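Local coordinates for protein cleavage and polyadenylation specificity factor 100 KD subunit (Methanosarcina mazei, PDB 2XR1) that probably terminates archaeal transcription as a zinc-dependent, dimeric nuclease that cuts nascent RNA at the polymerase exit channel and degrades the released transcript, at residues G196-L201 / F604-D609; I211-N216 / P225-P230; V241-T244 / H250-L253. All coordinates share one frame; numbering follows the deposited sequence.

Contact 1 (G196-L201 / F604-D609); sequences GRSCFL and FTEHGD. With ZN (zinc ion), chain F.
The Phe200 ring meets the Glu606 carboxylate at a slant. The two planes stand nearly perpendicular, 87° apart. Glu606 OE1 lies 3.4 Å from Phe200 CE2 and almost as near to CZ. Phe200 CZ also touches the aliphatic part of the same side chain, with Glu606 CG at 3.8 Å. The Glu606 chain bends at chi2 (98°), which folds the carboxylate back along the outer end of the phenyl ring.

The other flat group is the imidazole of His607. Ser198 OG sits at its edge, in the ring plane, 3.8 Å from His607 CD2. This is a van der Waals approach. The polar bonds of the ring point elsewhere: His607 NE2 binds the zinc ion at 2.2 Å, and ND1 is hydrogen-bonded to Thr382 OG1. With CG anti to the backbone N (chi1 -163°), the imidazole reaches past the end of strand 602-606 to the metal. Zinc at one ring nitrogen and a hydroxyl at the other together limit how the ring can turn. Asp249, His250 and Asp355 complete this zinc site.

Strands 199-203 and 602-606 belong to different seven-stranded sheets. The contact therefore bridges the two sheets close to the metals. This is the layout of a metallo-beta-lactamase fold, with the dizinc centre at one edge of its beta sandwich.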
ATOM      1  N   GLY B 196      -3.839  -4.144 -19.577  1.00 33.65           N
ATOM      2  CA  GLY B 196      -2.795  -5.113 -19.320  1.00 33.65           C
ATOM      3  C   GLY B 196      -2.476  -5.250 -17.850  1.00 32.57           C
ATOM      4  O   GLY B 196      -2.566  -4.295 -17.109  1.00 31.01           O
ATOM      5  N   ARG B 197      -2.131  -6.487 -17.475  1.00 32.48           N
ATOM      6  CA  ARG B 197      -1.682  -6.908 -16.159  1.00 32.38           C
ATOM      7  C   ARG B 197      -2.524  -6.402 -14.998  1.00 31.10           C
ATOM      8  O   ARG B 197      -1.991  -6.005 -13.977  1.00 30.96           O
ATOM      9  CB  ARG B 197      -0.204  -6.610 -15.956  1.00 34.38           C
ATOM     10  CG  ARG B 197       0.196  -5.159 -16.164  1.00 36.01           C
ATOM     11  CD  ARG B 197       1.570  -4.836 -15.562  1.00 36.79           C
ATOM     12  NE  ARG B 197       1.775  -3.408 -15.575  1.00 37.40           N
ATOM     13  CZ  ARG B 197       2.876  -2.795 -15.188  1.00 40.00           C
ATOM     14  NH1 ARG B 197       3.906  -3.493 -14.729  1.00 42.93           N
ATOM     15  NH2 ARG B 197       2.943  -1.464 -15.281  1.00 40.12           N
ATOM     16  N   SER B 198      -3.841  -6.454 -15.178  1.00 29.77           N
ATOM     17  CA  SER B 198      -4.796  -6.242 -14.144  1.00 28.84           C
ATOM     18  C   SER B 198      -4.455  -7.110 -12.967  1.00 29.19           C
ATOM     19  O   SER B 198      -4.125  -8.312 -13.125  1.00 29.47           O
ATOM     20  CB  SER B 198      -6.193  -6.608 -14.630  1.00 28.15           C
ATOM     21  OG  SER B 198      -6.773  -5.620 -15.506  1.00 31.06           O
ATOM     22  N   CYS B 199      -4.553  -6.500 -11.784  1.00 28.72           N
ATOM     23  CA  CYS B 199      -4.239  -7.158 -10.525  1.00 28.94           C
ATOM     24  C   CYS B 199      -4.509  -6.152  -9.388  1.00 28.33           C
ATOM     25  O   CYS B 199      -3.927  -5.071  -9.383  1.00 29.43           O
ATOM     26  CB  CYS B 199      -2.776  -7.596 -10.507  1.00 30.29           C
ATOM     27  SG  CYS B 199      -2.328  -8.520  -9.026  1.00 32.71           S
ATOM     28  N   PHE B 200      -5.427  -6.473  -8.480  1.00 26.54           N
ATOM     29  CA  PHE B 200      -5.870  -5.540  -7.460  1.00 26.38           C
ATOM     30  C   PHE B 200      -5.903  -6.243  -6.113  1.00 27.17           C
ATOM     31  O   PHE B 200      -6.172  -7.447  -5.998  1.00 26.61           O
ATOM     32  CB  PHE B 200      -7.267  -5.005  -7.814  1.00 25.41           C
ATOM     33  CG  PHE B 200      -7.277  -4.132  -9.011  1.00 26.30           C
ATOM     34  CD1 PHE B 200      -7.081  -2.732  -8.881  1.00 28.10           C
ATOM     35  CD2 PHE B 200      -7.409  -4.667 -10.266  1.00 25.93           C
ATOM     36  CE1 PHE B 200      -7.047  -1.911  -9.991  1.00 29.02           C
ATOM     37  CE2 PHE B 200      -7.356  -3.829 -11.406  1.00 28.50           C
ATOM     38  CZ  PHE B 200      -7.181  -2.452 -11.267  1.00 28.34           C
ATOM     39  N   LEU B 201      -5.651  -5.507  -5.055  1.00 28.42           N
ATOM     40  CA  LEU B 201      -5.738  -6.117  -3.722  1.00 28.73           C
ATOM     41  C   LEU B 201      -6.853  -5.439  -2.980  1.00 27.94           C
ATOM     42  O   LEU B 201      -6.817  -4.256  -2.874  1.00 28.99           O
ATOM     43  CB  LEU B 201      -4.443  -5.965  -2.972  1.00 29.97           C
ATOM     44  CG  LEU B 201      -4.394  -6.781  -1.691  1.00 32.14           C
ATOM     45  CD1 LEU B 201      -4.203  -8.227  -2.042  1.00 31.57           C
ATOM     46  CD2 LEU B 201      -3.275  -6.188  -0.689  1.00 33.19           C
ATOM     47  N   PHE B 604     -14.135   4.260  -9.327  1.00 26.16           N
ATOM     48  CA  PHE B 604     -12.760   4.328  -9.683  1.00 26.63           C
ATOM     49  C   PHE B 604     -12.621   3.706 -11.039  1.00 26.79           C
ATOM     50  O   PHE B 604     -13.406   2.821 -11.392  1.00 27.23           O
ATOM     51  CB  PHE B 604     -11.937   3.549  -8.680  1.00 26.44           C
ATOM     52  CG  PHE B 604     -11.889   4.191  -7.356  1.00 28.19           C
ATOM     53  CD1 PHE B 604     -11.013   5.234  -7.110  1.00 29.66           C
ATOM     54  CD2 PHE B 604     -12.768   3.832  -6.362  1.00 27.80           C
ATOM     55  CE1 PHE B 604     -10.989   5.840  -5.865  1.00 29.47           C
ATOM     56  CE2 PHE B 604     -12.735   4.441  -5.160  1.00 27.29           C
ATOM     57  CZ  PHE B 604     -11.842   5.435  -4.917  1.00 29.17           C
ATOM     58  N   THR B 605     -11.651   4.145 -11.824  1.00 27.58           N
ATOM     59  CA  THR B 605     -11.542   3.614 -13.173  1.00 27.61           C
ATOM     60  C   THR B 605     -10.171   2.979 -13.435  1.00 27.60           C
ATOM     61  O   THR B 605      -9.213   3.328 -12.838  1.00 29.28           O
ATOM     62  CB  THR B 605     -11.877   4.697 -14.198  1.00 27.82           C
ATOM     63  OG1 THR B 605     -10.965   5.782 -14.046  1.00 28.88           O
ATOM     64  CG2 THR B 605     -13.280   5.186 -14.002  1.00 27.22           C
ATOM     65  N   GLU B 606     -10.125   2.041 -14.342  1.00 27.74           N
ATOM     66  CA  GLU B 606      -8.966   1.244 -14.625  1.00 28.85           C
ATOM     67  C   GLU B 606      -9.139   0.595 -15.993  1.00 28.04           C
ATOM     68  O   GLU B 606     -10.139   0.819 -16.654  1.00 28.21           O
ATOM     69  CB  GLU B 606      -8.738   0.179 -13.539  1.00 28.89           C
ATOM     70  CG  GLU B 606      -9.948  -0.608 -13.105  1.00 32.50           C
ATOM     71  CD  GLU B 606     -10.131  -2.000 -13.765  1.00 37.29           C
ATOM     72  OE1 GLU B 606      -9.141  -2.707 -14.129  1.00 39.56           O
ATOM     73  OE2 GLU B 606     -11.321  -2.429 -13.869  1.00 41.82           O
ATOM     74  N   HIS B 607      -8.135  -0.152 -16.448  1.00 27.93           N
ATOM     75  CA  HIS B 607      -8.240  -0.913 -17.710  1.00 27.46           C
ATOM     76  C   HIS B 607      -8.626  -0.002 -18.877  1.00 28.48           C
ATOM     77  O   HIS B 607      -9.657  -0.163 -19.505  1.00 27.93           O
ATOM     78  CB  HIS B 607      -9.218  -2.032 -17.535  1.00 25.52           C
ATOM     79  CG  HIS B 607      -9.127  -3.098 -18.563  1.00 24.79           C
ATOM     80  ND1 HIS B 607      -9.611  -2.934 -19.835  1.00 25.97           N
ATOM     81  CD2 HIS B 607      -8.713  -4.386 -18.480  1.00 24.44           C
ATOM     82  CE1 HIS B 607      -9.458  -4.062 -20.509  1.00 26.15           C
ATOM     83  NE2 HIS B 607      -8.920  -4.960 -19.708  1.00 25.14           N
ATOM     84  N   GLY B 608      -7.760   0.968 -19.135  1.00 29.93           N
ATOM     85  CA  GLY B 608      -7.855   1.813 -20.306  1.00 31.47           C
ATOM     86  C   GLY B 608      -6.524   2.499 -20.465  1.00 33.76           C
ATOM     87  O   GLY B 608      -5.714   2.469 -19.550  1.00 34.13           O
ATOM     88  N   ASP B 609      -6.254   3.106 -21.613  1.00 35.82           N
ATOM     89  CA  ASP B 609      -5.057   3.910 -21.685  1.00 37.93           C
ATOM     90  C   ASP B 609      -5.270   5.142 -20.801  1.00 37.97           C
ATOM     91  O   ASP B 609      -6.395   5.430 -20.414  1.00 37.66           O
ATOM     92  CB  ASP B 609      -4.674   4.224 -23.122  1.00 39.85           C
ATOM     93  CG  ASP B 609      -5.726   5.049 -23.877  1.00 44.21           C
ATOM     94  OD1 ASP B 609      -6.327   6.014 -23.308  1.00 48.66           O
ATOM     95  OD2 ASP B 609      -5.904   4.751 -25.097  1.00 50.23           O
TER
HETATM   96 ZN    ZN F1639      -9.069  -7.075 -20.154  1.00 35.44          ZN

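Contact 2 (I211-N216 / P225-P230); sequences IDCGVN and PYLYVP
Cys213 and Leu227 form the apolar part of the contact, with Pro225 beside them. Cys213 SG lies against both branches of the leucine, 4.0 Å from Leu227 CD2 and 4.1 Å from CD1. Its thiol stands anti to the backbone N (chi1 -166°), and this carries the sulfur to the leucine fork. Pro225 is a looser neighbour, with CG 4.3 Å from Cys213 SG. Cys199 from strand 199-203 and Leu257 from helix 254-259 add to this buried apolar cluster.

Both segments lie in the long loop between strands 208-211 and 240-242 of the metallo-beta-lactamase domain. The loop leaves strand 208-211 near the zinc site, then doubles back so that 225-230 packs on its beginning.

The second kind of contact sets a backbone carbonyl oxygen against ring carbons of Pro225: Gly214 O lies 3.4 Å from Pro225 CD and 3.7 Å from CG.

Within 225-230, Tyr226 is the centre of an inverse gamma turn, and a weak bond runs from Leu227 N to Pro225 O. The turn puts Pro225 and Leu227 on the Cys213 side, while Tyr226 meets the ring of Trp183 from the second subunit, with planes at about 90°.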
ATOM      1  N   ILE B 211      -7.838  -9.583  -6.739  1.00 27.09           N
ATOM      2  CA  ILE B 211      -8.687  -9.701  -7.890  1.00 26.46           C
ATOM      3  C   ILE B 211      -7.810  -9.602  -9.142  1.00 27.21           C
ATOM      4  O   ILE B 211      -7.174  -8.577  -9.384  1.00 27.47           O
ATOM      5  CB  ILE B 211      -9.800  -8.655  -7.917  1.00 26.29           C
ATOM      6  CG1 ILE B 211     -10.761  -8.849  -6.736  1.00 26.33           C
ATOM      7  CG2 ILE B 211     -10.600  -8.762  -9.241  1.00 23.76           C
ATOM      8  CD1 ILE B 211     -10.516  -7.980  -5.476  1.00 26.22           C
ATOM      9  N   ASP B 212      -7.809 -10.685  -9.922  1.00 27.35           N
ATOM     10  CA  ASP B 212      -7.054 -10.821 -11.169  1.00 28.65           C
ATOM     11  C   ASP B 212      -5.529 -10.827 -10.944  1.00 29.95           C
ATOM     12  O   ASP B 212      -5.024 -10.344  -9.936  1.00 30.90           O
ATOM     13  CB  ASP B 212      -7.484  -9.790 -12.245  1.00 27.57           C
ATOM     14  CG  ASP B 212      -8.895 -10.088 -12.851  1.00 30.88           C
ATOM     15  OD1 ASP B 212      -9.364 -11.254 -12.692  1.00 31.25           O
ATOM     16  OD2 ASP B 212      -9.541  -9.169 -13.506  1.00 33.73           O
ATOM     17  N   CYS B 213      -4.815 -11.431 -11.888  1.00 30.51           N
ATOM     18  CA  CYS B 213      -3.412 -11.334 -11.963  1.00 31.61           C
ATOM     19  C   CYS B 213      -2.939 -11.582 -13.377  1.00 32.29           C
ATOM     20  O   CYS B 213      -2.538 -12.688 -13.685  1.00 33.01           O
ATOM     21  CB  CYS B 213      -2.795 -12.323 -11.033  1.00 32.96           C
ATOM     22  SG  CYS B 213      -1.069 -11.945 -10.822  1.00 37.40           S
ATOM     23  N   GLY B 214      -2.944 -10.529 -14.218  1.00 31.78           N
ATOM     24  CA  GLY B 214      -2.788 -10.682 -15.662  1.00 31.80           C
ATOM     25  C   GLY B 214      -1.394 -10.593 -16.214  1.00 33.42           C
ATOM     26  O   GLY B 214      -0.478 -10.212 -15.511  1.00 34.57           O
ATOM     27  N   VAL B 215      -1.238 -10.946 -17.489  1.00 33.95           N
ATOM     28  CA  VAL B 215      -0.015 -10.680 -18.228  1.00 36.20           C
ATOM     29  C   VAL B 215      -0.104  -9.303 -18.827  1.00 36.31           C
ATOM     30  O   VAL B 215      -1.183  -8.794 -19.009  1.00 34.81           O
ATOM     31  CB  VAL B 215       0.218 -11.672 -19.403  1.00 37.71           C
ATOM     32  CG1 VAL B 215       0.402 -13.060 -18.902  1.00 37.85           C
ATOM     33  CG2 VAL B 215      -0.937 -11.614 -20.382  1.00 37.41           C
ATOM     34  N   ASN B 216       1.024  -8.696 -19.158  1.00 38.82           N
ATOM     35  CA  ASN B 216       0.981  -7.433 -19.860  1.00 40.18           C
ATOM     36  C   ASN B 216       0.554  -7.639 -21.325  1.00 42.12           C
ATOM     37  O   ASN B 216       0.790  -8.700 -21.938  1.00 43.81           O
ATOM     38  CB  ASN B 216       2.344  -6.702 -19.828  1.00 42.51           C
ATOM     39  CG  ASN B 216       2.196  -5.180 -19.981  1.00 41.58           C
ATOM     40  OD1 ASN B 216       1.226  -4.592 -19.497  1.00 40.43           O
ATOM     41  ND2 ASN B 216       3.130  -4.555 -20.648  1.00 42.71           N
ATOM     42  N   PRO B 225       2.533  -7.578 -13.091  1.00 35.23           N
ATOM     43  CA  PRO B 225       2.106  -6.677 -12.034  1.00 34.17           C
ATOM     44  C   PRO B 225       3.198  -6.565 -10.944  1.00 35.85           C
ATOM     45  O   PRO B 225       4.121  -7.388 -10.905  1.00 36.19           O
ATOM     46  CB  PRO B 225       0.881  -7.354 -11.479  1.00 31.84           C
ATOM     47  CG  PRO B 225       0.430  -8.274 -12.550  1.00 31.68           C
ATOM     48  CD  PRO B 225       1.610  -8.693 -13.293  1.00 33.54           C
ATOM     49  N   TYR B 226       3.102  -5.539 -10.099  1.00 35.81           N
ATOM     50  CA  TYR B 226       4.058  -5.373  -9.012  1.00 38.36           C
ATOM     51  C   TYR B 226       3.753  -6.365  -7.879  1.00 38.18           C
ATOM     52  O   TYR B 226       3.225  -5.997  -6.833  1.00 37.30           O
ATOM     53  CB  TYR B 226       4.065  -3.915  -8.482  1.00 39.20           C
ATOM     54  CG  TYR B 226       4.491  -2.890  -9.497  1.00 39.19           C
ATOM     55  CD1 TYR B 226       5.800  -2.603  -9.687  1.00 43.61           C
ATOM     56  CD2 TYR B 226       3.563  -2.260 -10.294  1.00 38.75           C
ATOM     57  CE1 TYR B 226       6.193  -1.683 -10.667  1.00 46.56           C
ATOM     58  CE2 TYR B 226       3.928  -1.368 -11.249  1.00 39.50           C
ATOM     59  CZ  TYR B 226       5.223  -1.085 -11.436  1.00 43.35           C
ATOM     60  OH  TYR B 226       5.578  -0.179 -12.370  1.00 48.06           O
ATOM     61  N   LEU B 227       4.103  -7.626  -8.094  1.00 39.45           N
ATOM     62  CA  LEU B 227       3.812  -8.671  -7.128  1.00 39.48           C
ATOM     63  C   LEU B 227       4.826  -8.722  -5.978  1.00 42.22           C
ATOM     64  O   LEU B 227       4.584  -9.465  -5.031  1.00 42.86           O
ATOM     65  CB  LEU B 227       3.762 -10.039  -7.802  1.00 39.17           C
ATOM     66  CG  LEU B 227       2.665 -10.268  -8.837  1.00 38.53           C
ATOM     67  CD1 LEU B 227       2.777 -11.662  -9.501  1.00 38.91           C
ATOM     68  CD2 LEU B 227       1.262 -10.046  -8.218  1.00 35.34           C
ATOM     69  N   TYR B 228       5.913  -7.944  -6.016  1.00 43.41           N
ATOM     70  CA  TYR B 228       7.033  -8.175  -5.087  1.00 46.08           C
ATOM     71  C   TYR B 228       7.012  -7.191  -3.890  1.00 46.06           C
ATOM     72  O   TYR B 228       7.979  -7.094  -3.142  1.00 49.37           O
ATOM     73  CB  TYR B 228       8.371  -8.197  -5.863  0.50 49.12           C
ATOM     74  CG  TYR B 228       8.302  -9.169  -7.043  0.50 50.63           C
ATOM     75  CD1 TYR B 228       7.736  -8.775  -8.255  0.50 51.04           C
ATOM     76  CD2 TYR B 228       8.731 -10.497  -6.925  0.50 52.80           C
ATOM     77  CE1 TYR B 228       7.632  -9.656  -9.324  0.50 50.77           C
ATOM     78  CE2 TYR B 228       8.628 -11.386  -7.995  0.50 52.76           C
ATOM     79  CZ  TYR B 228       8.076 -10.957  -9.188  0.50 51.57           C
ATOM     80  OH  TYR B 228       7.960 -11.808 -10.260  0.50 49.75           O
ATOM     81  N   VAL B 229       5.895  -6.506  -3.693  1.00 43.37           N
ATOM     82  CA  VAL B 229       5.773  -5.421  -2.729  1.00 43.01           C
ATOM     83  C   VAL B 229       5.168  -5.871  -1.440  1.00 43.15           C
ATOM     84  O   VAL B 229       4.441  -6.831  -1.426  1.00 42.06           O
ATOM     85  CB  VAL B 229       4.834  -4.281  -3.264  1.00 41.40           C
ATOM     86  CG1 VAL B 229       5.461  -3.590  -4.430  1.00 39.90           C
ATOM     87  CG2 VAL B 229       3.404  -4.793  -3.596  1.00 34.11           C
ATOM     88  N   PRO B 230       5.402  -5.134  -0.347  1.00 45.28           N
ATOM     89  CA  PRO B 230       4.985  -5.596   0.978  1.00 46.42           C
ATOM     90  C   PRO B 230       3.522  -5.957   1.121  1.00 44.71           C
ATOM     91  O   PRO B 230       3.198  -6.744   1.972  1.00 46.23           O
ATOM     92  CB  PRO B 230       5.308  -4.404   1.860  1.00 47.44           C
ATOM     93  CG  PRO B 230       6.464  -3.850   1.249  1.00 48.87           C
ATOM     94  CD  PRO B 230       6.250  -3.950  -0.225  1.00 47.01           C
TER

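Contact 3 (V241-T244 / H250-L253); sequences VIVT and HQGL. With ZN (zinc ion), chain F.
The contact joins the strand before the His-x-His-x-Asp-His signature of the metallo-beta-lactamase superfamily to the last histidine of that signature, which runs from His245 to His250. Segment 241-244 lies on strand 240-242 and leads into the signature. Segment 250-253 starts with its last histidine, on the short helix 248-251. The chain turns back between them, and Val243 CA and Gln251 CA are 6.1 Å apart.

Two side-chain pairs meet here. In the first, Val243 CG1 touches Gln251 CB at 3.7 Å, and the two side chains cross at a slant. The amide of Gln251 leads away from the valine: NE2 bonds to Ala246 O and OE1 to Gln280 NE2. These bonds hold both ends of the amide. Val243 also packs on Val266, Cys268 and Thr272.

In the second pair, Thr244 OG1 approaches the His250 ring obliquely, 3.8 Å from ND1. They share a partner rather than bonding to each other. Asp212 OD2 is hydrogen-bonded to both Thr244 OG1 and His250 ND1. The threonine hydroxyl sits between the backbone N and the carbonyl carbon (chi1 59°), a placement that lets it serve that oxygen. On the far side of the imidazole, His250 NE2 binds the zinc ion at 2.1 Å. Asp249, Asp355 and His607 are the other protein ligands of this metal.

The imidazole is thus held at both nitrogens, by zinc at one and by a carboxylate at the other. Asp212 acts as a second-shell residue that positions the ligand, and Thr244, bonded to the same oxygen, probably helps to place Asp212. A carboxylate bonded at ND1 would probably strengthen His250 as a zinc donor.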
ATOM      1  N   VAL B 241      -7.752 -15.601  -4.527  1.00 27.64           N
ATOM      2  CA  VAL B 241      -7.556 -14.944  -5.793  1.00 26.64           C
ATOM      3  C   VAL B 241      -8.881 -15.080  -6.521  1.00 26.61           C
ATOM      4  O   VAL B 241      -9.448 -16.163  -6.562  1.00 26.99           O
ATOM      5  CB  VAL B 241      -6.363 -15.577  -6.588  1.00 27.64           C
ATOM      6  CG1 VAL B 241      -6.278 -15.025  -7.970  1.00 25.40           C
ATOM      7  CG2 VAL B 241      -5.009 -15.315  -5.828  1.00 26.00           C
ATOM      8  N   ILE B 242      -9.402 -13.968  -7.042  1.00 26.22           N
ATOM      9  CA  ILE B 242     -10.565 -14.025  -7.894  1.00 26.05           C
ATOM     10  C   ILE B 242     -10.160 -13.766  -9.340  1.00 25.91           C
ATOM     11  O   ILE B 242      -9.454 -12.829  -9.626  1.00 27.67           O
ATOM     12  CB  ILE B 242     -11.639 -13.064  -7.416  1.00 25.48           C
ATOM     13  CG1 ILE B 242     -12.363 -13.671  -6.206  1.00 27.73           C
ATOM     14  CG2 ILE B 242     -12.691 -12.835  -8.482  1.00 24.47           C
ATOM     15  CD1 ILE B 242     -11.676 -13.527  -4.904  1.00 25.94           C
ATOM     16  N   VAL B 243     -10.609 -14.600 -10.252  1.00 25.46           N
ATOM     17  CA  VAL B 243     -10.391 -14.387 -11.670  1.00 24.73           C
ATOM     18  C   VAL B 243     -11.745 -13.960 -12.255  1.00 24.41           C
ATOM     19  O   VAL B 243     -12.740 -14.697 -12.201  1.00 24.73           O
ATOM     20  CB  VAL B 243      -9.874 -15.671 -12.343  1.00 25.45           C
ATOM     21  CG1 VAL B 243      -9.758 -15.476 -13.812  1.00 25.10           C
ATOM     22  CG2 VAL B 243      -8.509 -16.135 -11.726  1.00 25.27           C
ATOM     23  N   THR B 244     -11.774 -12.766 -12.818  1.00 23.60           N
ATOM     24  CA  THR B 244     -13.010 -12.181 -13.286  1.00 23.22           C
ATOM     25  C   THR B 244     -13.449 -12.792 -14.616  1.00 24.17           C
ATOM     26  O   THR B 244     -14.642 -12.961 -14.843  1.00 24.93           O
ATOM     27  CB  THR B 244     -12.854 -10.684 -13.483  1.00 22.67           C
ATOM     28  OG1 THR B 244     -11.823 -10.483 -14.427  1.00 25.33           O
ATOM     29  CG2 THR B 244     -12.489  -9.972 -12.207  1.00 20.11           C
ATOM     30  N   HIS B 250      -5.972 -11.044 -17.552  1.00 26.86           N
ATOM     31  CA  HIS B 250      -6.578 -11.118 -16.212  1.00 25.78           C
ATOM     32  C   HIS B 250      -6.271 -12.375 -15.342  1.00 26.62           C
ATOM     33  O   HIS B 250      -6.458 -12.340 -14.110  1.00 26.22           O
ATOM     34  CB  HIS B 250      -8.083 -11.006 -16.337  1.00 24.24           C
ATOM     35  CG  HIS B 250      -8.534  -9.714 -16.938  1.00 23.76           C
ATOM     36  ND1 HIS B 250      -9.035  -8.666 -16.190  1.00 20.94           N
ATOM     37  CD2 HIS B 250      -8.535  -9.298 -18.219  1.00 24.03           C
ATOM     38  CE1 HIS B 250      -9.320  -7.664 -16.999  1.00 24.53           C
ATOM     39  NE2 HIS B 250      -9.020  -8.014 -18.233  1.00 23.94           N
ATOM     40  N   GLN B 251      -5.902 -13.485 -15.989  1.00 27.76           N
ATOM     41  CA  GLN B 251      -5.573 -14.748 -15.326  1.00 28.03           C
ATOM     42  C   GLN B 251      -4.152 -15.245 -15.649  1.00 29.74           C
ATOM     43  O   GLN B 251      -3.597 -16.102 -14.955  1.00 30.55           O
ATOM     44  CB  GLN B 251      -6.595 -15.831 -15.681  1.00 27.84           C
ATOM     45  CG  GLN B 251      -6.901 -16.100 -17.215  1.00 28.29           C
ATOM     46  CD  GLN B 251      -5.870 -16.977 -17.925  1.00 30.45           C
ATOM     47  OE1 GLN B 251      -4.899 -17.448 -17.317  1.00 33.26           O
ATOM     48  NE2 GLN B 251      -6.066 -17.202 -19.214  1.00 31.90           N
ATOM     49  N   GLY B 252      -3.546 -14.693 -16.683  1.00 30.07           N
ATOM     50  CA  GLY B 252      -2.323 -15.270 -17.209  1.00 32.43           C
ATOM     51  C   GLY B 252      -1.139 -15.486 -16.279  1.00 33.24           C
ATOM     52  O   GLY B 252      -0.305 -16.327 -16.546  1.00 34.63           O
ATOM     53  N   LEU B 253      -1.043 -14.709 -15.205  1.00 32.55           N
ATOM     54  CA  LEU B 253       0.028 -14.881 -14.245  1.00 33.63           C
ATOM     55  C   LEU B 253      -0.455 -15.463 -12.919  1.00 32.30           C
ATOM     56  O   LEU B 253       0.326 -15.598 -11.971  1.00 33.99           O
ATOM     57  CB  LEU B 253       0.752 -13.571 -14.019  1.00 34.52           C
ATOM     58  CG  LEU B 253       1.679 -13.162 -15.187  1.00 37.00           C
ATOM     59  CD1 LEU B 253       2.263 -11.800 -14.894  1.00 37.68           C
ATOM     60  CD2 LEU B 253       2.759 -14.152 -15.415  1.00 38.72           C
TER
HETATM   61 ZN    ZN F1639      -9.069  -7.075 -20.154  1.00 35.44          ZN

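The three contacts crowd round one side of the zinc centre. The centres of contacts 1 and 2 lie about 10 Å apart, those of contacts 2 and 3 also about 10 Å, and those of contacts 1 and 3 about 12 Å. Strands 199-203, 208-211 and 240-242 are neighbours in one sheet, and each carries or adjoins a segment of a contact. Contact 1 alone reaches the facing sheet, through strand 602-606. Along the chain, contact 2 closes before contact 3 opens, and both fall within the long interval spanned by contact 1. That interval includes the beta-CASP region, so the zinc site is completed only when the C-terminal part of the metallo-beta-lactamase domain returns.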